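PDB 3ORY: flap endonuclease 1 from Desulfurococcus amylolyticus, which probably cleaves the 5' flaps of branched DNA in a metal-dependent reaction during replication and repair, as flap endonucleases of the XPG family do. Local coordinates for residues G8-P20 / S183-S195. Numbering follows the deposited sequence.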
loop_
_atom_site.group_PDB
_atom_site.type_symbol
_atom_site.label_atom_id
_atom_site.label_comp_id
_atom_site.label_asym_id
_atom_site.label_seq_id
_atom_site.Cartn_x
_atom_site.Cartn_y
_atom_site.Cartn_z
ATOM N N GLY A 8 -6.860 -3.422 5.417
ATOM C CA GLY A 8 -5.688 -2.555 5.743
ATOM C C GLY A 8 -6.108 -1.095 5.726
ATOM O O GLY A 8 -7.305 -0.798 5.829
ATOM N N VAL A 9 -5.143 -0.187 5.583
ATOM C CA VAL A 9 -5.415 1.259 5.652
ATOM C C VAL A 9 -5.322 1.956 4.284
ATOM O O VAL A 9 -4.456 1.634 3.476
ATOM C CB VAL A 9 -4.507 1.982 6.686
ATOM C CG1 VAL A 9 -4.917 1.613 8.106
ATOM C CG2 VAL A 9 -3.032 1.660 6.454
ATOM N N ASP A 10 -6.234 2.891 4.031
ATOM C CA ASP A 10 -6.247 3.626 2.768
ATOM C C ASP A 10 -5.348 4.841 2.880
ATOM O O ASP A 10 -5.647 5.779 3.636
ATOM C CB ASP A 10 -7.669 4.066 2.386
ATOM C CG ASP A 10 -7.672 5.129 1.276
ATOM O OD1 ASP A 10 -6.836 5.047 0.336
ATOM O OD2 ASP A 10 -8.522 6.044 1.339
ATOM N N MET A 11 -4.250 4.822 2.128
ATOM C CA MET A 11 -3.265 5.913 2.160
ATOM C C MET A 11 -3.209 6.675 0.830
ATOM O O MET A 11 -2.272 7.446 0.590
ATOM C CB MET A 11 -1.865 5.372 2.491
ATOM C CG MET A 11 -1.721 4.685 3.854
ATOM S SD MET A 11 -2.273 5.667 5.249
ATOM C CE MET A 11 -1.185 7.087 5.190
ATOM N N GLY A 12 -4.210 6.476 -0.024
ATOM C CA GLY A 12 -4.158 7.056 -1.354
ATOM C C GLY A 12 -5.524 7.269 -1.953
ATOM O O GLY A 12 -6.359 7.968 -1.387
ATOM N N VAL A 13 -5.736 6.671 -3.122
ATOM C CA VAL A 13 -7.023 6.718 -3.782
ATOM C C VAL A 13 -7.675 5.350 -3.604
ATOM O O VAL A 13 -7.181 4.351 -4.120
ATOM C CB VAL A 13 -6.851 7.056 -5.285
ATOM C CG1 VAL A 13 -8.190 6.988 -6.025
ATOM C CG2 VAL A 13 -6.198 8.436 -5.455
ATOM N N ASP A 14 -8.772 5.308 -2.852
ATOM C CA ASP A 14 -9.454 4.050 -2.564
ATOM C C ASP A 14 -10.720 3.928 -3.436
ATOM O O ASP A 14 -11.662 4.704 -3.287
ATOM C CB ASP A 14 -9.779 3.957 -1.068
ATOM C CG ASP A 14 -10.455 2.635 -0.671
ATOM O OD1 ASP A 14 -10.543 1.696 -1.493
ATOM O OD2 ASP A 14 -10.890 2.541 0.498
ATOM N N LEU A 15 -10.712 2.955 -4.346
ATOM C CA LEU A 15 -11.826 2.728 -5.278
ATOM C C LEU A 15 -12.559 1.424 -4.978
ATOM O O LEU A 15 -13.390 0.973 -5.770
ATOM C CB LEU A 15 -11.312 2.703 -6.721
ATOM C CG LEU A 15 -10.524 3.920 -7.222
ATOM C CD1 LEU A 15 -10.114 3.693 -8.676
ATOM C CD2 LEU A 15 -11.342 5.191 -7.085
ATOM N N LYS A 16 -12.248 0.823 -3.830
ATOM C CA LYS A 16 -12.765 -0.499 -3.472
ATOM C C LYS A 16 -14.231 -0.735 -3.821
ATOM O O LYS A 16 -14.567 -1.754 -4.426
ATOM C CB LYS A 16 -12.537 -0.782 -1.981
ATOM C CG LYS A 16 -12.830 -2.220 -1.574
ATOM C CD LYS A 16 -12.386 -2.483 -0.123
ATOM C CE LYS A 16 -12.468 -3.972 0.214
ATOM N NZ LYS A 16 -13.829 -4.526 -0.039
ATOM N N ASP A 17 -15.117 0.177 -3.442
ATOM C CA ASP A 17 -16.528 -0.128 -3.655
ATOM C C ASP A 17 -17.107 0.268 -5.018
ATOM O O ASP A 17 -18.311 0.124 -5.230
ATOM C CB ASP A 17 -17.417 0.313 -2.483
ATOM C CG ASP A 17 -17.088 1.693 -1.978
ATOM O OD1 ASP A 17 -16.943 2.615 -2.817
ATOM O OD2 ASP A 17 -16.972 1.841 -0.737
ATOM N N ILE A 18 -16.263 0.746 -5.939
ATOM C CA ILE A 18 -16.706 0.874 -7.329
ATOM C C ILE A 18 -16.116 -0.182 -8.263
ATOM O O ILE A 18 -16.502 -0.246 -9.428
ATOM C CB ILE A 18 -16.538 2.302 -7.939
ATOM C CG1 ILE A 18 -15.059 2.688 -8.071
ATOM C CG2 ILE A 18 -17.332 3.331 -7.145
ATOM C CD1 ILE A 18 -14.809 3.847 -9.060
ATOM N N ILE A 19 -15.204 -1.016 -7.766
ATOM C CA ILE A 19 -14.653 -2.087 -8.604
ATOM C C ILE A 19 -15.702 -3.190 -8.849
ATOM O O ILE A 19 -16.122 -3.849 -7.906
ATOM C CB ILE A 19 -13.386 -2.736 -7.995
ATOM C CG1 ILE A 19 -12.320 -1.679 -7.629
ATOM C CG2 ILE A 19 -12.833 -3.798 -8.947
ATOM C CD1 ILE A 19 -11.799 -0.842 -8.810
ATOM N N PRO A 20 -16.110 -3.399 -10.116
ATOM C CA PRO A 20 -17.078 -4.471 -10.371
ATOM C C PRO A 20 -16.438 -5.858 -10.269
ATOM O O PRO A 20 -15.223 -6.004 -10.470
ATOM C CB PRO A 20 -17.570 -4.204 -11.798
ATOM C CG PRO A 20 -16.624 -3.202 -12.400
ATOM C CD PRO A 20 -15.634 -2.754 -11.354
ATOM N N SER A 183 1.762 -4.394 -10.241
ATOM C CA SER A 183 2.103 -3.531 -9.125
ATOM C C SER A 183 1.309 -4.037 -7.929
ATOM O O SER A 183 0.312 -4.749 -8.099
ATOM C CB SER A 183 1.779 -2.052 -9.435
ATOM O OG SER A 183 0.479 -1.913 -9.990
ATOM N N ALA A 184 1.763 -3.716 -6.724
ATOM C CA ALA A 184 1.087 -4.176 -5.517
ATOM C C ALA A 184 0.993 -3.062 -4.497
ATOM O O ALA A 184 2.002 -2.412 -4.161
ATOM C CB ALA A 184 1.792 -5.415 -4.919
ATOM N N SER A 185 -0.223 -2.860 -3.997
ATOM C CA SER A 185 -0.532 -1.780 -3.056
ATOM C C SER A 185 -1.963 -1.973 -2.584
ATOM O O SER A 185 -2.721 -2.696 -3.222
ATOM C CB SER A 185 -0.431 -0.426 -3.775
ATOM O OG SER A 185 -0.696 0.642 -2.881
ATOM N N GLN A 186 -2.336 -1.324 -1.479
ATOM C CA GLN A 186 -3.739 -1.273 -1.060
ATOM C C GLN A 186 -4.509 -0.178 -1.787
ATOM O O GLN A 186 -5.722 -0.291 -1.977
ATOM C CB GLN A 186 -3.881 -1.105 0.461
ATOM C CG GLN A 186 -3.454 -2.330 1.267
ATOM C CD GLN A 186 -4.030 -3.623 0.727
ATOM O OE1 GLN A 186 -3.315 -4.426 0.128
ATOM N NE2 GLN A 186 -5.328 -3.814 0.904
ATOM N N ASP A 187 -3.824 0.873 -2.228
ATOM C CA ASP A 187 -4.542 1.876 -2.991
ATOM C C ASP A 187 -4.486 1.580 -4.491
ATOM O O ASP A 187 -3.809 0.642 -4.945
ATOM C CB ASP A 187 -4.119 3.312 -2.637
ATOM C CG ASP A 187 -2.666 3.584 -2.914
ATOM O OD1 ASP A 187 -2.139 3.081 -3.928
ATOM O OD2 ASP A 187 -2.052 4.309 -2.097
ATOM N N TYR A 188 -5.222 2.377 -5.246
ATOM C CA TYR A 188 -5.459 2.115 -6.651
ATOM C C TYR A 188 -4.667 3.069 -7.540
ATOM O O TYR A 188 -4.864 3.102 -8.764
ATOM C CB TYR A 188 -6.969 2.237 -6.910
ATOM C CG TYR A 188 -7.762 1.134 -6.235
ATOM C CD1 TYR A 188 -8.260 0.050 -6.963
ATOM C CD2 TYR A 188 -7.997 1.165 -4.858
ATOM C CE1 TYR A 188 -8.980 -0.978 -6.323
ATOM C CE2 TYR A 188 -8.709 0.165 -4.227
ATOM C CZ TYR A 188 -9.200 -0.900 -4.956
ATOM O OH TYR A 188 -9.896 -1.882 -4.285
ATOM N N ASP A 189 -3.781 3.845 -6.915
ATOM C CA ASP A 189 -3.023 4.902 -7.605
ATOM C C ASP A 189 -2.287 4.391 -8.828
ATOM O O ASP A 189 -2.230 5.082 -9.836
ATOM C CB ASP A 189 -1.992 5.545 -6.659
ATOM C CG ASP A 189 -2.619 6.162 -5.405
ATOM O OD1 ASP A 189 -3.719 5.747 -4.978
ATOM O OD2 ASP A 189 -1.983 7.072 -4.823
ATOM N N SER A 190 -1.702 3.197 -8.727
ATOM C CA SER A 190 -0.930 2.631 -9.828
ATOM C C SER A 190 -1.771 2.393 -11.100
ATOM O O SER A 190 -1.251 2.525 -12.205
ATOM C CB SER A 190 -0.142 1.376 -9.401
ATOM O OG SER A 190 -0.985 0.258 -9.171
ATOM N N LEU A 191 -3.056 2.076 -10.937
ATOM C CA LEU A 191 -3.995 1.959 -12.062
ATOM C C LEU A 191 -4.220 3.304 -12.735
ATOM O O LEU A 191 -4.233 3.390 -13.965
ATOM C CB LEU A 191 -5.336 1.374 -11.605
ATOM C CG LEU A 191 -5.277 -0.081 -11.122
ATOM C CD1 LEU A 191 -6.608 -0.507 -10.513
ATOM C CD2 LEU A 191 -4.893 -1.023 -12.272
ATOM N N LEU A 192 -4.378 4.350 -11.929
ATOM C CA LEU A 192 -4.555 5.707 -12.454
ATOM C C LEU A 192 -3.330 6.131 -13.256
ATOM O O LEU A 192 -3.462 6.818 -14.269
ATOM C CB LEU A 192 -4.824 6.706 -11.323
ATOM C CG LEU A 192 -6.223 6.956 -10.735
ATOM C CD1 LEU A 192 -7.050 5.713 -10.590
ATOM C CD2 LEU A 192 -6.045 7.608 -9.361
ATOM N N PHE A 193 -2.154 5.685 -12.810
ATOM C CA PHE A 193 -0.875 5.917 -13.499
ATOM C C PHE A 193 -0.601 4.911 -14.622
ATOM O O PHE A 193 0.506 4.872 -15.192
ATOM C CB PHE A 193 0.278 5.877 -12.495
ATOM C CG PHE A 193 0.373 7.092 -11.608
ATOM C CD1 PHE A 193 0.506 8.379 -12.155
ATOM C CD2 PHE A 193 0.381 6.946 -10.215
ATOM C CE1 PHE A 193 0.630 9.501 -11.312
ATOM C CE2 PHE A 193 0.510 8.056 -9.371
ATOM C CZ PHE A 193 0.629 9.332 -9.916
ATOM N N GLY A 194 -1.609 4.100 -14.943
ATOM C CA GLY A 194 -1.559 3.262 -16.132
ATOM C C GLY A 194 -1.039 1.847 -15.963
ATOM O O GLY A 194 -0.737 1.183 -16.963
ATOM N N SER A 195 -0.927 1.364 -14.725
ATOM C CA SER A 195 -0.450 -0.008 -14.516
ATOM C C SER A 195 -1.448 -0.991 -15.119
ATOM O O SER A 195 -2.615 -0.925 -14.798
ATOM C CB SER A 195 -0.290 -0.328 -13.039
ATOM O OG SER A 195 0.105 -1.679 -12.872
#
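Val13 and Tyr188 join the N-terminal loop 8-20 to the acidic turn that follows strand 182-184 of the PIN-like nuclease core, where Asp187 and Asp189 precede and begin helix 189-192. Two hydrogen bonds hold Val13, one through its N-H and one through its carbonyl oxygen. Tyr188 N, at the N-cap of the short helix, donates to Val13 O at 3.0 Å and meets the carbonyl nearly end-on (163°), while Val13 N donates to the syn lone pair of Asp189 OD1 at 2.9 Å. Gly12 CA lies 3.5 Å from Asp187 OD2. Asp187, close to the like-charged Glu168, also lies next to a phosphate ion that probably came from the crystallisation liquor; the acidic group is consistent with the metal-binding cluster of flap endonucleases.

Apolar packing centres on the Tyr188 ring, placed against Leu15, Lys16 and Ile19 by CG lying anti to the carbonyl carbon (chi1 -68°). Leu15 CB makes a CH-pi contact over one face, 4.0 Å from the ring centroid, and Ile19 CG1 comes obliquely to Tyr188 CE1 at 3.7 Å. With an alanine here the ring is gone, and Leu15 and Ile19 are likely to lose their shared aromatic surface, opening a gap beside the loop. Leu15 and Leu192 both touch Leu240 of helix 237-247. Val13 CG2 meets Leu192 CD2 tip to tip at 4.0 Å.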